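Local structure of putative acid phosphatase WZB (Escherichia coli, 2WMY) at residues 7-11 and 33-39. The protein probably removes phosphate from phosphotyrosine in proteins, as a member of the low molecular weight protein tyrosine phosphatase family. The protein carries 1 engineered substitution. Numbering follows the deposited sequence.
Sequences MFDSI and LPSKKIN
Residues 10-11 and 37-39 are extended and run parallel, pairing Ser-10 with Lys-37 (CA-CA 4.9 Å) and Ile-11 with Ile-38 (CA-CA 4.8 Å). Ile-11 N donates to Lys-37 O (2.9 Å, 172°) and Asn-39 N to Ile-11 O (3.0 Å, 161°), so Ile-11 bonds on both sides of Ile-38, the parallel pattern. The pairing starts loosely: Lys-37 N to Asp-9 O is a weak 3.4 Å bond (138°), Asp-9 (phi/psi -101/-20) not yet being extended. Ahead of Lys-37, the chain leaves helix 21-32 at Leu-33, and a type I turn from Leu-33 to Lys-36 redirects it, with a weak hydrogen bond from Lys-36 N to Leu-33 O (3.3 Å). This closes the first beta-alpha-beta crossover of the parallel sheet, placing 37-42 at its edge beside 10-15. Ile-11 and Ile-38, both m,t, share one face, CB of Ile-11 lying 4.1 Å from CG1 of Ile-38; Ile-11 CD1 also approaches Leu-33 CD1 (4.5 Å) and Lys-36 CD (4.3 Å). Ser-10 and Lys-37 occupy the other face, OG of Ser-10 lying 3.7 Å from CE of Lys-37, whose NZ hydrogen-bonds Gln-81 O. Lys-36 folds along residues 8-9, its CB 3.4 Å from Asp-9 O, while its NZ stays 4.5 Å from Asp-9 OD1, beyond a salt bridge.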
loop_
_atom_site.group_PDB
_atom_site.type_symbol
_atom_site.label_atom_id
_atom_site.label_comp_id
_atom_site.label_asym_id
_atom_site.label_seq_id
_atom_site.Cartn_x
_atom_site.Cartn_y
_atom_site.Cartn_z
ATOM N N MET A 7 12.663 -13.696 -7.881
ATOM C CA MET A 7 11.443 -14.375 -7.451
ATOM C C MET A 7 10.210 -13.463 -7.441
ATOM O O MET A 7 9.296 -13.640 -8.249
ATOM C CB MET A 7 11.633 -15.001 -6.072
ATOM C CG MET A 7 10.665 -16.136 -5.798
ATOM S SD MET A 7 10.973 -17.522 -6.915
ATOM C CE MET A 7 9.442 -18.433 -6.762
ATOM N N PHE A 8 10.182 -12.501 -6.521
ATOM C CA PHE A 8 9.065 -11.557 -6.428
ATOM C C PHE A 8 9.298 -10.315 -7.285
ATOM O O PHE A 8 9.935 -9.356 -6.849
ATOM C CB PHE A 8 8.830 -11.138 -4.977
ATOM C CG PHE A 8 8.545 -12.283 -4.060
ATOM C CD1 PHE A 8 7.278 -12.834 -3.996
ATOM C CD2 PHE A 8 9.546 -12.816 -3.266
ATOM C CE1 PHE A 8 7.013 -13.894 -3.153
ATOM C CE2 PHE A 8 9.287 -13.872 -2.424
ATOM C CZ PHE A 8 8.019 -14.412 -2.367
ATOM N N ASP A 9 8.774 -10.333 -8.504
ATOM C CA ASP A 9 9.050 -9.261 -9.447
ATOM C C ASP A 9 7.889 -8.278 -9.533
ATOM O O ASP A 9 8.061 -7.143 -9.969
ATOM C CB ASP A 9 9.364 -9.840 -10.830
ATOM C CG ASP A 9 10.199 -8.901 -11.682
ATOM O OD1 ASP A 9 10.558 -7.805 -11.198
ATOM O OD2 ASP A 9 10.501 -9.261 -12.839
ATOM N N SER A 10 6.708 -8.726 -9.118
ATOM C CA SER A 10 5.512 -7.892 -9.133
ATOM C C SER A 10 4.993 -7.685 -7.714
ATOM O O SER A 10 4.902 -8.637 -6.937
ATOM C CB SER A 10 4.423 -8.548 -9.979
ATOM O OG SER A 10 4.948 -9.028 -11.206
ATOM N N ILE A 11 4.652 -6.443 -7.377
ATOM C CA ILE A 11 4.107 -6.138 -6.053
ATOM C C ILE A 11 2.781 -5.369 -6.117
ATOM O O ILE A 11 2.677 -4.333 -6.788
ATOM C CB ILE A 11 5.102 -5.335 -5.190
ATOM C CG1 ILE A 11 6.459 -6.036 -5.111
ATOM C CG2 ILE A 11 4.542 -5.119 -3.786
ATOM C CD1 ILE A 11 7.473 -5.252 -4.295
ATOM N N LEU A 33 12.725 0.459 -5.614
ATOM C CA LEU A 33 12.897 -0.695 -6.488
ATOM C C LEU A 33 12.339 -0.368 -7.874
ATOM O O LEU A 33 11.270 -0.850 -8.255
ATOM C CB LEU A 33 12.197 -1.915 -5.886
ATOM C CG LEU A 33 12.416 -2.129 -4.382
ATOM C CD1 LEU A 33 11.330 -3.001 -3.789
ATOM C CD2 LEU A 33 13.797 -2.716 -4.097
ATOM N N PRO A 34 13.078 0.453 -8.635
ATOM C CA PRO A 34 12.635 1.053 -9.900
ATOM C C PRO A 34 12.345 0.038 -11.001
ATOM O O PRO A 34 11.638 0.366 -11.949
ATOM C CB PRO A 34 13.832 1.923 -10.317
ATOM C CG PRO A 34 14.679 2.060 -9.091
ATOM C CD PRO A 34 14.474 0.799 -8.322
ATOM N N SER A 35 12.881 -1.172 -10.885
ATOM C CA SER A 35 12.789 -2.137 -11.977
ATOM C C SER A 35 11.584 -3.063 -11.864
ATOM O O SER A 35 11.353 -3.893 -12.742
ATOM C CB SER A 35 14.070 -2.965 -12.065
ATOM O OG SER A 35 14.270 -3.707 -10.876
ATOM N N LYS A 36 10.816 -2.924 -10.788
ATOM C CA LYS A 36 9.689 -3.821 -10.547
ATOM C C LYS A 36 8.349 -3.205 -10.944
ATOM O O LYS A 36 8.188 -1.988 -10.918
ATOM C CB LYS A 36 9.641 -4.241 -9.075
ATOM C CG LYS A 36 10.905 -4.911 -8.578
ATOM C CD LYS A 36 10.682 -5.523 -7.207
ATOM C CE LYS A 36 11.995 -5.961 -6.573
ATOM N NZ LYS A 36 12.827 -6.786 -7.498
ATOM N N LYS A 37 7.392 -4.057 -11.304
ATOM C CA LYS A 37 6.016 -3.617 -11.516
ATOM C C LYS A 37 5.308 -3.469 -10.170
ATOM O O LYS A 37 4.996 -4.463 -9.508
ATOM C CB LYS A 37 5.255 -4.602 -12.406
ATOM C CG LYS A 37 3.855 -4.133 -12.785
ATOM C CD LYS A 37 3.124 -5.148 -13.667
ATOM C CE LYS A 37 2.904 -6.466 -12.934
ATOM N NZ LYS A 37 1.877 -7.307 -13.607
ATOM N N ILE A 38 5.067 -2.228 -9.761
ATOM C CA ILE A 38 4.464 -1.965 -8.454
ATOM C C ILE A 38 3.189 -1.149 -8.572
ATOM O O ILE A 38 3.216 -0.004 -9.021
ATOM C CB ILE A 38 5.452 -1.273 -7.504
ATOM C CG1 ILE A 38 6.669 -2.176 -7.278
ATOM C CG2 ILE A 38 4.784 -0.950 -6.173
ATOM C CD1 ILE A 38 7.760 -1.552 -6.459
ATOM N N ASN A 39 2.070 -1.753 -8.176
ATOM C CA ASN A 39 0.772 -1.085 -8.211
ATOM C C ASN A 39 -0.009 -1.266 -6.914
ATOM O O ASN A 39 0.487 -1.868 -5.965
ATOM C CB ASN A 39 -0.034 -1.554 -9.423
ATOM C CG ASN A 39 0.519 -1.001 -10.732
ATOM O OD1 ASN A 39 0.539 0.213 -10.941
ATOM N ND2 ASN A 39 0.982 -1.889 -11.611
#